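Local coordinates for protein D-alanyl-D-alanine carboxypeptidase (Vibrio cholerae, PDB 5TR7) that probably removes the terminal D-alanine from peptidoglycan precursor peptides, acting as a penicillin-binding serine carboxypeptidase of the S11 peptidase family, at residues 41-46 with 157-162; 61-66 with 106-111; 87-92 with 174-179; 131-136 with 150-155; 202-205 with 209-212. All coordinates share one frame; numbering follows the deposited sequence.

Contact 1: residues 41-46 with 157-162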
# COMPACT_ATOMS: atom_id res chain seq x y z
N THR A 41 0.13 -3.19 -6.45
CA THR A 41 -0.70 -2.83 -7.60
C THR A 41 -0.36 -1.43 -8.08
O THR A 41 -0.16 -1.20 -9.29
CB THR A 41 -2.18 -2.96 -7.22
OG1 THR A 41 -2.47 -4.35 -6.99
CG2 THR A 41 -3.09 -2.43 -8.31
N SER A 42 -0.24 -0.51 -7.15
CA SER A 42 0.07 0.88 -7.51
C SER A 42 1.52 0.94 -8.03
O SER A 42 1.84 1.83 -8.82
CB SER A 42 -0.11 1.85 -6.38
OG SER A 42 1.02 1.80 -5.53
N TYR A 43 2.39 0.05 -7.56
CA TYR A 43 3.78 0.06 -8.02
C TYR A 43 3.79 -0.28 -9.50
O TYR A 43 4.41 0.42 -10.31
CB TYR A 43 4.69 -0.89 -7.19
CG TYR A 43 6.16 -0.83 -7.64
CD1 TYR A 43 6.60 -1.61 -8.68
CD2 TYR A 43 7.09 0.03 -7.03
CE1 TYR A 43 7.89 -1.50 -9.15
CE2 TYR A 43 8.41 0.10 -7.48
CZ TYR A 43 8.81 -0.65 -8.55
OH TYR A 43 10.09 -0.56 -9.00
N VAL A 44 3.11 -1.37 -9.88
CA VAL A 44 3.05 -1.77 -11.29
C VAL A 44 2.41 -0.66 -12.14
O VAL A 44 2.92 -0.28 -13.20
CB VAL A 44 2.27 -3.10 -11.48
CG1 VAL A 44 2.21 -3.48 -12.96
CG2 VAL A 44 2.93 -4.22 -10.70
N ILE A 45 1.30 -0.10 -11.65
CA ILE A 45 0.65 1.02 -12.36
C ILE A 45 1.65 2.19 -12.56
O ILE A 45 1.75 2.78 -13.61
CB ILE A 45 -0.59 1.48 -11.61
CG1 ILE A 45 -1.66 0.39 -11.67
CG2 ILE A 45 -1.12 2.81 -12.14
CD1 ILE A 45 -2.80 0.67 -10.65
N GLY A 46 2.44 2.48 -11.55
CA GLY A 46 3.42 3.59 -11.60
C GLY A 46 4.47 3.32 -12.67
O GLY A 46 4.82 4.21 -13.47
N GLY A 157 7.46 -0.50 0.09
CA GLY A 157 7.20 0.92 0.42
C GLY A 157 8.38 1.76 -0.06
O GLY A 157 8.20 2.83 -0.65
N GLN A 158 9.60 1.30 0.25
CA GLN A 158 10.82 1.99 -0.14
C GLN A 158 10.88 2.14 -1.68
O GLN A 158 11.23 3.21 -2.19
CB GLN A 158 12.06 1.20 0.35
CG GLN A 158 13.41 1.77 -0.09
CD GLN A 158 14.59 0.85 0.19
OE1 GLN A 158 14.55 -0.34 -0.04
NE2 GLN A 158 15.61 1.41 0.78
N ALA A 159 10.57 1.06 -2.38
CA ALA A 159 10.59 1.08 -3.86
C ALA A 159 9.58 2.04 -4.45
O ALA A 159 9.83 2.60 -5.53
CB ALA A 159 10.32 -0.32 -4.41
N LEU A 160 8.44 2.17 -3.79
CA LEU A 160 7.44 3.12 -4.26
C LEU A 160 7.99 4.54 -4.25
O LEU A 160 7.84 5.30 -5.20
CB LEU A 160 6.17 3.11 -3.40
CG LEU A 160 5.09 2.08 -3.63
CD1 LEU A 160 4.12 2.04 -2.43
CD2 LEU A 160 4.39 2.28 -4.97
N ILE A 161 8.58 4.91 -3.13
CA ILE A 161 9.18 6.25 -3.00
C ILE A 161 10.35 6.40 -3.92
O ILE A 161 10.55 7.40 -4.56
CB ILE A 161 9.68 6.38 -1.58
CG1 ILE A 161 8.51 6.29 -0.61
CG2 ILE A 161 10.54 7.63 -1.42
CD1 ILE A 161 8.94 6.13 0.85
N ARG A 162 11.14 5.35 -4.03
CA ARG A 162 12.35 5.44 -4.86
C ARG A 162 12.17 5.41 -6.33
O ARG A 162 12.91 6.11 -7.05
CB ARG A 162 13.26 4.23 -4.51
CG ARG A 162 14.62 4.20 -5.16
CD ARG A 162 14.84 2.79 -5.69
NE ARG A 162 14.96 1.78 -4.69
CZ ARG A 162 14.65 0.49 -4.82
NH1 ARG A 162 14.00 -0.08 -5.82
NH2 ARG A 162 14.90 -0.27 -3.80

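Contact 2: residues 61-66 with 106-111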
# COMPACT_ATOMS: atom_id res chain seq x y z
N VAL A 61 -12.46 1.18 -19.21
CA VAL A 61 -13.69 0.41 -19.21
C VAL A 61 -13.83 -0.30 -17.85
O VAL A 61 -12.88 -0.87 -17.32
CB VAL A 61 -13.64 -0.72 -20.22
CG1 VAL A 61 -14.93 -1.53 -20.19
CG2 VAL A 61 -13.41 -0.17 -21.62
N ILE A 62 -15.03 -0.25 -17.29
CA ILE A 62 -15.29 -0.92 -16.07
C ILE A 62 -16.04 -2.18 -16.45
O ILE A 62 -17.14 -2.10 -16.95
CB ILE A 62 -16.15 -0.05 -15.15
CG1 ILE A 62 -15.51 1.32 -14.95
CG2 ILE A 62 -16.44 -0.79 -13.87
CD1 ILE A 62 -14.06 1.28 -14.44
N SER A 63 -15.43 -3.34 -16.23
CA SER A 63 -16.06 -4.64 -16.61
C SER A 63 -16.89 -5.20 -15.47
O SER A 63 -16.93 -4.63 -14.34
CB SER A 63 -14.99 -5.67 -16.90
OG SER A 63 -14.41 -6.12 -15.66
N LYS A 64 -17.50 -6.35 -15.76
CA LYS A 64 -18.27 -7.17 -14.83
C LYS A 64 -17.44 -7.50 -13.59
O LYS A 64 -17.98 -7.63 -12.50
CB LYS A 64 -18.57 -8.56 -15.43
CG LYS A 64 -19.62 -8.66 -16.53
CD LYS A 64 -19.85 -10.15 -16.89
CE LYS A 64 -21.14 -10.41 -17.68
NZ LYS A 64 -21.35 -11.88 -17.81
N ASN A 65 -16.14 -7.68 -13.77
CA ASN A 65 -15.26 -8.08 -12.68
C ASN A 65 -14.92 -6.95 -11.74
O ASN A 65 -14.61 -7.21 -10.61
CB ASN A 65 -14.00 -8.64 -13.23
CG ASN A 65 -14.23 -9.83 -14.08
OD1 ASN A 65 -15.16 -10.62 -13.86
ND2 ASN A 65 -13.42 -9.96 -15.07
N ALA A 66 -14.97 -5.72 -12.22
CA ALA A 66 -14.76 -4.57 -11.40
C ALA A 66 -16.09 -4.07 -10.71
O ALA A 66 -16.09 -3.13 -9.94
CB ALA A 66 -14.15 -3.48 -12.29
N MET A 106 -8.05 -1.38 -12.97
CA MET A 106 -6.68 -1.03 -13.46
C MET A 106 -5.91 -2.26 -13.89
O MET A 106 -5.19 -2.25 -14.89
CB MET A 106 -5.88 -0.23 -12.43
CG MET A 106 -6.36 1.22 -12.28
SD MET A 106 -6.25 2.14 -13.85
CE MET A 106 -4.48 2.08 -14.20
N ALA A 107 -6.09 -3.34 -13.16
CA ALA A 107 -5.43 -4.59 -13.48
C ALA A 107 -5.75 -4.98 -14.92
O ALA A 107 -4.86 -5.28 -15.75
CB ALA A 107 -5.86 -5.66 -12.50
N GLU A 108 -7.05 -4.89 -15.24
CA GLU A 108 -7.51 -5.23 -16.57
C GLU A 108 -7.04 -4.23 -17.62
O GLU A 108 -6.66 -4.64 -18.71
CB GLU A 108 -9.03 -5.39 -16.61
CG GLU A 108 -9.57 -6.56 -15.82
CD GLU A 108 -11.09 -6.71 -15.90
OE1 GLU A 108 -11.84 -5.76 -16.31
OE2 GLU A 108 -11.55 -7.83 -15.60
N HIS A 109 -7.04 -2.95 -17.28
CA HIS A 109 -6.61 -1.94 -18.27
C HIS A 109 -5.12 -2.12 -18.59
O HIS A 109 -4.67 -1.87 -19.69
CB HIS A 109 -6.83 -0.54 -17.65
CG HIS A 109 -6.45 0.59 -18.54
ND1 HIS A 109 -7.17 0.92 -19.66
CD2 HIS A 109 -5.45 1.50 -18.47
CE1 HIS A 109 -6.65 1.98 -20.24
NE2 HIS A 109 -5.59 2.34 -19.55
N VAL A 110 -4.34 -2.50 -17.58
CA VAL A 110 -2.91 -2.69 -17.76
C VAL A 110 -2.53 -3.98 -18.47
O VAL A 110 -1.76 -3.94 -19.39
CB VAL A 110 -2.14 -2.61 -16.43
CG1 VAL A 110 -0.72 -3.10 -16.55
CG2 VAL A 110 -2.13 -1.19 -15.90
N ALA A 111 -3.07 -5.11 -18.06
CA ALA A 111 -2.68 -6.41 -18.62
C ALA A 111 -3.80 -7.29 -19.18
O ALA A 111 -3.59 -8.48 -19.34
CB ALA A 111 -1.91 -7.16 -17.53

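Contact 3: residues 87-92 with 174-179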
# COMPACT_ATOMS: atom_id res chain seq x y z
N VAL A 87 -7.91 6.96 -15.62
CA VAL A 87 -6.79 6.30 -14.92
C VAL A 87 -6.41 7.04 -13.65
O VAL A 87 -6.32 6.43 -12.63
CB VAL A 87 -5.55 6.15 -15.82
CG1 VAL A 87 -4.29 5.84 -15.02
CG2 VAL A 87 -5.78 5.07 -16.85
N SER A 88 -6.25 8.35 -13.70
CA SER A 88 -5.91 9.07 -12.46
C SER A 88 -6.92 8.89 -11.35
O SER A 88 -6.55 8.75 -10.22
CB SER A 88 -5.66 10.56 -12.69
OG SER A 88 -6.81 11.18 -13.13
N ASP A 89 -8.19 8.78 -11.69
CA ASP A 89 -9.25 8.65 -10.75
C ASP A 89 -9.25 7.23 -10.17
O ASP A 89 -9.39 7.05 -8.95
CB ASP A 89 -10.57 9.00 -11.40
CG ASP A 89 -10.70 10.46 -11.69
OD1 ASP A 89 -10.40 11.25 -10.76
OD2 ASP A 89 -11.20 10.81 -12.81
N LEU A 90 -9.09 6.22 -11.02
CA LEU A 90 -9.01 4.87 -10.50
C LEU A 90 -7.81 4.70 -9.52
O LEU A 90 -7.89 4.00 -8.50
CB LEU A 90 -8.89 3.84 -11.64
CG LEU A 90 -10.20 3.57 -12.42
CD1 LEU A 90 -9.89 2.63 -13.60
CD2 LEU A 90 -11.32 2.98 -11.56
N ASN A 91 -6.69 5.31 -9.91
CA ASN A 91 -5.48 5.30 -9.08
C ASN A 91 -5.71 5.81 -7.68
O ASN A 91 -5.28 5.21 -6.73
CB ASN A 91 -4.46 6.17 -9.74
CG ASN A 91 -3.42 5.40 -10.30
OD1 ASN A 91 -3.39 5.08 -11.49
ND2 ASN A 91 -2.54 4.99 -9.42
N ARG A 92 -6.33 6.97 -7.60
CA ARG A 92 -6.72 7.53 -6.30
C ARG A 92 -7.71 6.66 -5.59
O ARG A 92 -7.67 6.53 -4.38
CB ARG A 92 -7.23 8.94 -6.43
CG ARG A 92 -6.12 9.84 -6.86
CD ARG A 92 -6.54 11.27 -7.09
NE ARG A 92 -5.31 12.05 -7.12
CZ ARG A 92 -4.43 12.02 -8.13
NH1 ARG A 92 -4.64 11.30 -9.23
NH2 ARG A 92 -3.33 12.75 -8.04
N GLN A 174 -5.24 13.28 1.37
CA GLN A 174 -6.09 12.92 2.52
C GLN A 174 -7.46 12.45 2.21
O GLN A 174 -8.14 11.84 3.10
CB GLN A 174 -6.19 14.16 3.45
CG GLN A 174 -4.83 14.46 4.08
CD GLN A 174 -4.86 15.58 5.12
OE1 GLN A 174 -5.79 16.35 5.25
NE2 GLN A 174 -3.82 15.65 5.87
N LYS A 175 -7.92 12.78 1.01
CA LYS A 175 -9.26 12.35 0.63
C LYS A 175 -9.46 12.37 -0.85
O LYS A 175 -8.67 12.92 -1.57
CB LYS A 175 -10.28 13.28 1.24
CG LYS A 175 -10.23 14.72 0.78
CD LYS A 175 -11.01 15.51 1.89
CE LYS A 175 -11.14 16.98 1.62
NZ LYS A 175 -12.16 17.25 0.57
N PHE A 176 -10.54 11.74 -1.26
CA PHE A 176 -10.86 11.68 -2.65
C PHE A 176 -12.33 11.43 -2.75
O PHE A 176 -12.89 10.62 -2.01
CB PHE A 176 -10.14 10.53 -3.33
CG PHE A 176 -10.38 10.45 -4.79
CD1 PHE A 176 -9.98 11.49 -5.62
CD2 PHE A 176 -10.91 9.29 -5.35
CE1 PHE A 176 -10.19 11.40 -6.99
CE2 PHE A 176 -11.09 9.18 -6.73
CZ PHE A 176 -10.76 10.23 -7.54
N THR A 177 -12.93 12.17 -3.67
CA THR A 177 -14.31 12.08 -4.03
C THR A 177 -14.50 11.48 -5.46
O THR A 177 -13.87 11.92 -6.42
CB THR A 177 -14.90 13.49 -4.02
OG1 THR A 177 -14.71 14.02 -2.72
CG2 THR A 177 -16.41 13.48 -4.37
N TYR A 178 -15.40 10.51 -5.54
CA TYR A 178 -15.82 9.93 -6.80
C TYR A 178 -17.33 9.70 -6.74
O TYR A 178 -17.87 9.12 -5.77
CB TYR A 178 -15.08 8.64 -7.17
CG TYR A 178 -15.61 8.10 -8.46
CD1 TYR A 178 -15.36 8.75 -9.68
CD2 TYR A 178 -16.41 6.98 -8.47
CE1 TYR A 178 -15.89 8.26 -10.88
CE2 TYR A 178 -16.96 6.50 -9.64
CZ TYR A 178 -16.68 7.13 -10.84
OH TYR A 178 -17.25 6.62 -11.94
N ASN A 179 -18.02 10.24 -7.76
CA ASN A 179 -19.41 10.09 -7.90
C ASN A 179 -20.19 10.62 -6.67
O ASN A 179 -21.20 10.11 -6.30
CB ASN A 179 -19.71 8.61 -8.16
CG ASN A 179 -20.95 8.40 -9.00
OD1 ASN A 179 -21.29 9.20 -9.83
ND2 ASN A 179 -21.58 7.33 -8.81

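Contact 4: residues 131-136 with 150-155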
# COMPACT_ATOMS: atom_id res chain seq x y z
N LYS A 131 11.66 -11.81 -1.73
CA LYS A 131 11.78 -13.26 -1.88
C LYS A 131 10.79 -14.08 -1.06
O LYS A 131 10.66 -15.26 -1.30
CB LYS A 131 13.21 -13.65 -1.54
CG LYS A 131 14.23 -12.76 -2.25
CD LYS A 131 15.62 -13.36 -2.18
CE LYS A 131 16.09 -13.44 -0.74
NZ LYS A 131 17.48 -13.98 -0.64
N ASN A 132 10.07 -13.46 -0.12
CA ASN A 132 9.07 -14.16 0.67
C ASN A 132 7.67 -13.61 0.46
O ASN A 132 6.85 -13.58 1.37
CB ASN A 132 9.48 -14.12 2.14
CG ASN A 132 10.67 -15.01 2.45
OD1 ASN A 132 10.89 -16.05 1.87
ND2 ASN A 132 11.39 -14.61 3.45
N SER A 133 7.40 -13.19 -0.76
CA SER A 133 6.11 -12.66 -1.11
C SER A 133 5.54 -13.32 -2.35
O SER A 133 6.28 -13.68 -3.25
CB SER A 133 6.23 -11.15 -1.36
OG SER A 133 6.69 -10.48 -0.18
N HIS A 134 4.23 -13.51 -2.38
CA HIS A 134 3.59 -14.02 -3.57
C HIS A 134 2.16 -13.48 -3.63
O HIS A 134 1.43 -13.54 -2.66
CB HIS A 134 3.59 -15.53 -3.63
CG HIS A 134 3.11 -16.08 -4.93
ND1 HIS A 134 1.82 -16.53 -5.13
CD2 HIS A 134 3.73 -16.18 -6.12
CE1 HIS A 134 1.69 -16.91 -6.39
NE2 HIS A 134 2.84 -16.72 -7.01
N PHE A 135 1.77 -12.97 -4.77
CA PHE A 135 0.45 -12.43 -4.96
C PHE A 135 -0.44 -13.29 -5.86
O PHE A 135 0.06 -13.92 -6.82
CB PHE A 135 0.58 -11.01 -5.49
CG PHE A 135 1.44 -10.13 -4.62
CD1 PHE A 135 0.95 -9.57 -3.47
CD2 PHE A 135 2.77 -9.91 -4.93
CE1 PHE A 135 1.75 -8.77 -2.65
CE2 PHE A 135 3.56 -9.09 -4.17
CZ PHE A 135 3.07 -8.51 -3.02
N THR A 136 -1.74 -13.32 -5.54
CA THR A 136 -2.74 -14.04 -6.33
C THR A 136 -3.81 -13.13 -6.93
O THR A 136 -4.61 -13.57 -7.74
CB THR A 136 -3.43 -15.13 -5.51
OG1 THR A 136 -4.04 -14.53 -4.36
CG2 THR A 136 -2.39 -16.20 -5.12
N PRO A 150 6.77 -8.48 6.73
CA PRO A 150 7.03 -7.09 7.05
C PRO A 150 8.24 -6.54 6.33
O PRO A 150 8.23 -5.38 5.91
CB PRO A 150 7.33 -7.13 8.54
CG PRO A 150 6.52 -8.27 9.04
CD PRO A 150 6.45 -9.27 7.93
N TYR A 151 9.29 -7.34 6.25
CA TYR A 151 10.49 -6.89 5.59
C TYR A 151 10.22 -6.63 4.11
O TYR A 151 10.56 -5.57 3.60
CB TYR A 151 11.62 -7.92 5.73
CG TYR A 151 12.86 -7.50 5.02
CD1 TYR A 151 13.61 -6.41 5.48
CD2 TYR A 151 13.28 -8.15 3.87
CE1 TYR A 151 14.72 -5.97 4.78
CE2 TYR A 151 14.41 -7.72 3.18
CZ TYR A 151 15.15 -6.68 3.67
OH TYR A 151 16.26 -6.29 2.99
N ASP A 152 9.57 -7.59 3.43
CA ASP A 152 9.25 -7.41 2.02
C ASP A 152 8.34 -6.20 1.78
O ASP A 152 8.50 -5.51 0.78
CB ASP A 152 8.63 -8.64 1.41
CG ASP A 152 9.63 -9.83 1.29
OD1 ASP A 152 10.78 -9.76 1.78
OD2 ASP A 152 9.22 -10.82 0.68
N LEU A 153 7.38 -6.01 2.67
CA LEU A 153 6.51 -4.86 2.57
C LEU A 153 7.31 -3.54 2.76
O LEU A 153 7.04 -2.56 2.07
CB LEU A 153 5.31 -4.99 3.57
CG LEU A 153 4.33 -6.15 3.25
CD1 LEU A 153 3.47 -6.53 4.41
CD2 LEU A 153 3.46 -5.76 2.08
N ALA A 154 8.36 -3.56 3.58
CA ALA A 154 9.19 -2.40 3.73
C ALA A 154 9.93 -2.10 2.43
O ALA A 154 10.06 -0.93 2.02
CB ALA A 154 10.21 -2.65 4.81
N LEU A 155 10.48 -3.16 1.81
CA LEU A 155 11.17 -2.99 0.53
C LEU A 155 10.18 -2.40 -0.46
O LEU A 155 10.53 -1.53 -1.19
CB LEU A 155 11.68 -4.35 -0.03
CG LEU A 155 12.87 -5.03 0.63
CD1 LEU A 155 13.12 -6.47 0.09
CD2 LEU A 155 14.12 -4.18 0.50

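Contact 5: residues 202-205 with 209-212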
# COMPACT_ATOMS: atom_id res chain seq x y z
N THR A 202 -2.44 1.58 4.56
CA THR A 202 -3.09 0.98 5.67
C THR A 202 -3.78 -0.35 5.28
O THR A 202 -4.05 -0.60 4.16
CB THR A 202 -4.11 2.04 6.07
OG1 THR A 202 -4.52 1.82 7.39
CG2 THR A 202 -5.26 2.07 5.10
N GLY A 203 -4.01 -1.22 6.24
CA GLY A 203 -4.77 -2.46 5.95
C GLY A 203 -5.11 -3.24 7.17
O GLY A 203 -4.60 -2.93 8.26
N HIS A 204 -5.88 -4.31 6.98
CA HIS A 204 -6.24 -5.20 8.11
C HIS A 204 -6.12 -6.67 7.68
O HIS A 204 -6.47 -7.02 6.56
CB HIS A 204 -7.68 -4.91 8.53
CG HIS A 204 -8.10 -5.64 9.77
ND1 HIS A 204 -8.53 -6.95 9.75
CD2 HIS A 204 -8.14 -5.25 11.06
CE1 HIS A 204 -8.80 -7.33 10.99
NE2 HIS A 204 -8.61 -6.30 11.79
N THR A 205 -5.60 -7.52 8.55
CA THR A 205 -5.46 -8.99 8.26
C THR A 205 -6.34 -9.67 9.30
O THR A 205 -6.06 -9.61 10.48
CB THR A 205 -4.00 -9.44 8.40
OG1 THR A 205 -3.16 -8.73 7.47
CG2 THR A 205 -3.82 -10.95 8.13
N GLY A 209 -4.76 -8.41 12.86
CA GLY A 209 -5.09 -7.03 13.27
C GLY A 209 -4.84 -5.96 12.25
O GLY A 209 -4.77 -6.25 11.07
N TYR A 210 -4.70 -4.73 12.71
CA TYR A 210 -4.46 -3.59 11.87
C TYR A 210 -3.02 -3.41 11.52
O TYR A 210 -2.12 -3.50 12.38
CB TYR A 210 -4.99 -2.31 12.48
CG TYR A 210 -6.48 -2.30 12.64
CD1 TYR A 210 -7.29 -1.82 11.62
CD2 TYR A 210 -7.07 -2.69 13.81
CE1 TYR A 210 -8.66 -1.74 11.76
CE2 TYR A 210 -8.45 -2.62 13.96
CZ TYR A 210 -9.23 -2.15 12.94
OH TYR A 210 -10.56 -2.11 13.11
N ASN A 211 -2.80 -3.05 10.25
CA ASN A 211 -1.50 -2.83 9.73
C ASN A 211 -1.27 -1.43 9.19
O ASN A 211 -2.17 -0.83 8.65
CB ASN A 211 -1.36 -3.76 8.55
CG ASN A 211 -1.70 -5.19 8.89
OD1 ASN A 211 -1.40 -5.67 9.99
ND2 ASN A 211 -2.34 -5.86 7.95
N LEU A 212 -0.01 -1.00 9.21
CA LEU A 212 0.39 0.21 8.57
C LEU A 212 1.79 0.16 8.01
O LEU A 212 2.71 -0.25 8.70
CB LEU A 212 0.34 1.38 9.57
CG LEU A 212 0.74 2.74 8.97
CD1 LEU A 212 -0.08 3.15 7.75
CD2 LEU A 212 0.55 3.81 10.06

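Contact 1: residues 41-46 with 157-162
Within the helical part of the penicillin-binding, beta-lactamase-like fold, Y43 on helix 37-50 meets A159 and L160 on helix 150-163. The two segments run in roughly the same direction, their axes 25° apart and no closer than 10.2 Å. So wide a spacing illustrates how two helices can pack through their side chains while their backbones stay well separated. Y43 spans the gap because its CG is anti to the backbone N (chi1 -178°), which carries the ring out alongside the partner helix. The ring presents an edge, not a face: Y43 CE2 comes to 3.6 Å from A159 CB, and A159 O lies at the same edge, in the ring plane. L160 reaches back the opposite way, sliding past Y43, and its CD2 methyl settles 3.9 Å from Y43 CB. The polar ends find their partners outside the two segments. Y43 OH is hydrogen-bonded to D163 OD2 and Q47 NE2, which fixes the outer end of the ring, while W124 packs on it edge-to-face. S42 OG bonds to Y171 OH and M39 O. S42 also lies near K38, the predicted proton acceptor, so the packing probably lies just behind the active site. The same L160 CD2 that touches Y43 also rests 3.4 Å from S42 OG.

Contact 2: residues 61-66 with 106-111
The carboxylate of E108 and the amide of N65 are the two flat groups here, and they meet with their planes 71° apart, the side chains crossing at about a right angle. E108 OE2 lies only 6° out of the amide plane of N65, and ND2 delivers its N-H to it nearly head-on to the C-O bond. That hydrogen bond is 2.9 Å long from N65 ND2 to E108 OE2 and almost straight, with an angle of 170° at the hydrogen. The second oxygen is served by a hydroxyl: S63 OG donates to E108 OE1 over 2.7 Å, arriving from the syn side and slightly out of the carboxylate plane. Each oxygen thus has a donor of its own, an example of how two short polar residues of a loop can fix the rotation of a carboxylate at the end of an extended chain. S63 plays a double part. While donating to E108, S63 OG accepts from the backbone N of N65 at 3.0 Å, closing an ST turn that brings the two donors together. Two neutral donors, one on each oxygen, would probably stabilise the negative charge of E108. The loop follows strand 59-61, and the backbone of I62 bonds to G82 and T83, just ahead of the partner strand 84-86. E108 projects from helix 100-111, where V104 and A105 touch N65 and I62 respectively, while M106 of the same helix packs against helix 87-95 and A107 against F117 of helix 114-127.

Contact 3: residues 87-92 with 174-179
S88 O accepts twice from R92, the residue whose aliphatic chain covers F176: once from R92 N at 3.2 Å, as a normal helical bond, and once weakly from R92 NH1. A salt bridge from R92 NE to E173 OE1 holds the guanidinium further, so the charged end is occupied elsewhere and the methylene groups are left to do the packing. They do it over one face of the ring. R92 CB stands 3.6 Å from the F176 ring centroid, almost exactly on the normal, a CH-pi contact, and R92 CD follows at 3.7 Å from F176 CE1. F176 CG is anti to its backbone nitrogen (chi1 -177°), which carries the ring out to the helix, where the two side chains cross at about a right angle. Its far edge is met by D89, whose OD1 comes in the ring plane to 3.4 Å from F176 CZ, a position where the positively polarised ring hydrogens would suit a carboxylate. The contact thus places strand 175-178, half of a two-stranded hairpin with 181-184, against the first turns of helix 87-95; F176 O also bonds to Q97 NE2 just beyond that helix, while L90 packs towards helix 100-111.

Contact 4: residues 131-136 with 150-155
K131 opens the walk along the loop, brushing the carboxylate of D152 with its backbone: K131 N is 3.6 Å from D152 OD2, too far for a bond. The next residue makes one. N132 N donates to D152 OD2 at 2.9 Å, meeting the syn lone pair, though the bond is bent to 140° at the hydrogen. S133 then turns its hydroxyl to the same oxygen, and S133 OG donates to D152 OD2 over 2.7 Å on the anti side. A single carboxylate oxygen is therefore gripped from both of its lone pairs, a compact example of two consecutive loop residues converging on one acceptor. The hydroxyl is placed there by a first torsion of -61°, which sets OG opposite the carbonyl carbon of S133, and S148 OG is a further hydrogen-bonding partner of this group. Two donors on one oxygen of a buried aspartate, together with the start of a helix close by, would probably favour the ionised form of D152. Further on the loop finds other partners: the backbone of H134 bonds to that of Y147, and F135 N to N122 OD1 of helix 114-127. D152 sits in the first turn of helix 150-163, where its own N bonds to T149 OG1. That helix lies against strand 10-15 through P150 and A154, while F135 packs between helices 114-127 and 37-50.

Contact 5: residues 202-205 with 209-212
Strands 202-205 and 209-212 pair antiparallel across the end of a hairpin, with G203-N211 and T205-G209 as hydrogen-bonded pairs and T202-L212 and H204-Y210 as non-hydrogen-bonded ones. The shortest of the four backbone bonds, N211 N to G203 O, spans 2.7 Å. On the face of H204 and Y210 the rings form a T-shaped (edge-to-face) pair, their planes 81° apart and centroids separated by 4.6 Å. H204 CD2 is the atom that points in, above the middle of the Y210 face, while G209 O lies over a face of the imidazole. On the opposite face N211 ND2 donates to T205 OG1 at 3.0 Å, the acceptor lying in the amide plane. Further bonds fix both groups: T205 OG1 to S32 O, and N211 OD1 to G229 N of the adjoining strand. N211 is thereby tied to strands on either side of its own. G209 takes backbone angles (phi 141°) that residues with a CB rarely adopt. T202 and G203, following the predicted substrate-binding K201, fit the KTG motif of penicillin-binding enzymes, whose strand edges the active-site cleft beside S35, the predicted nucleophile.

Overall arrangement
All five contacts belong to the carboxypeptidase part of the chain. Contact 1 links several of them: its I45 touches M106 of contact 2 and N91 of contact 3, and its helix 150-163 also carries contact 4, centred about 13 Å away. Contacts 2 and 3 meet through consecutive helices 87-95 and 100-111. Along the chain the segments of contact 3 alternate with those of contacts 1 and 2, contacts 2 and 4 fall between the segments of contact 1, and contact 5 comes last, in the five-stranded sheet. Its centre lies about 19 Å from that of contact 1; the predicted S35 beside contact 5 and K38 near contact 1 are consistent with an active site between sheet and helices.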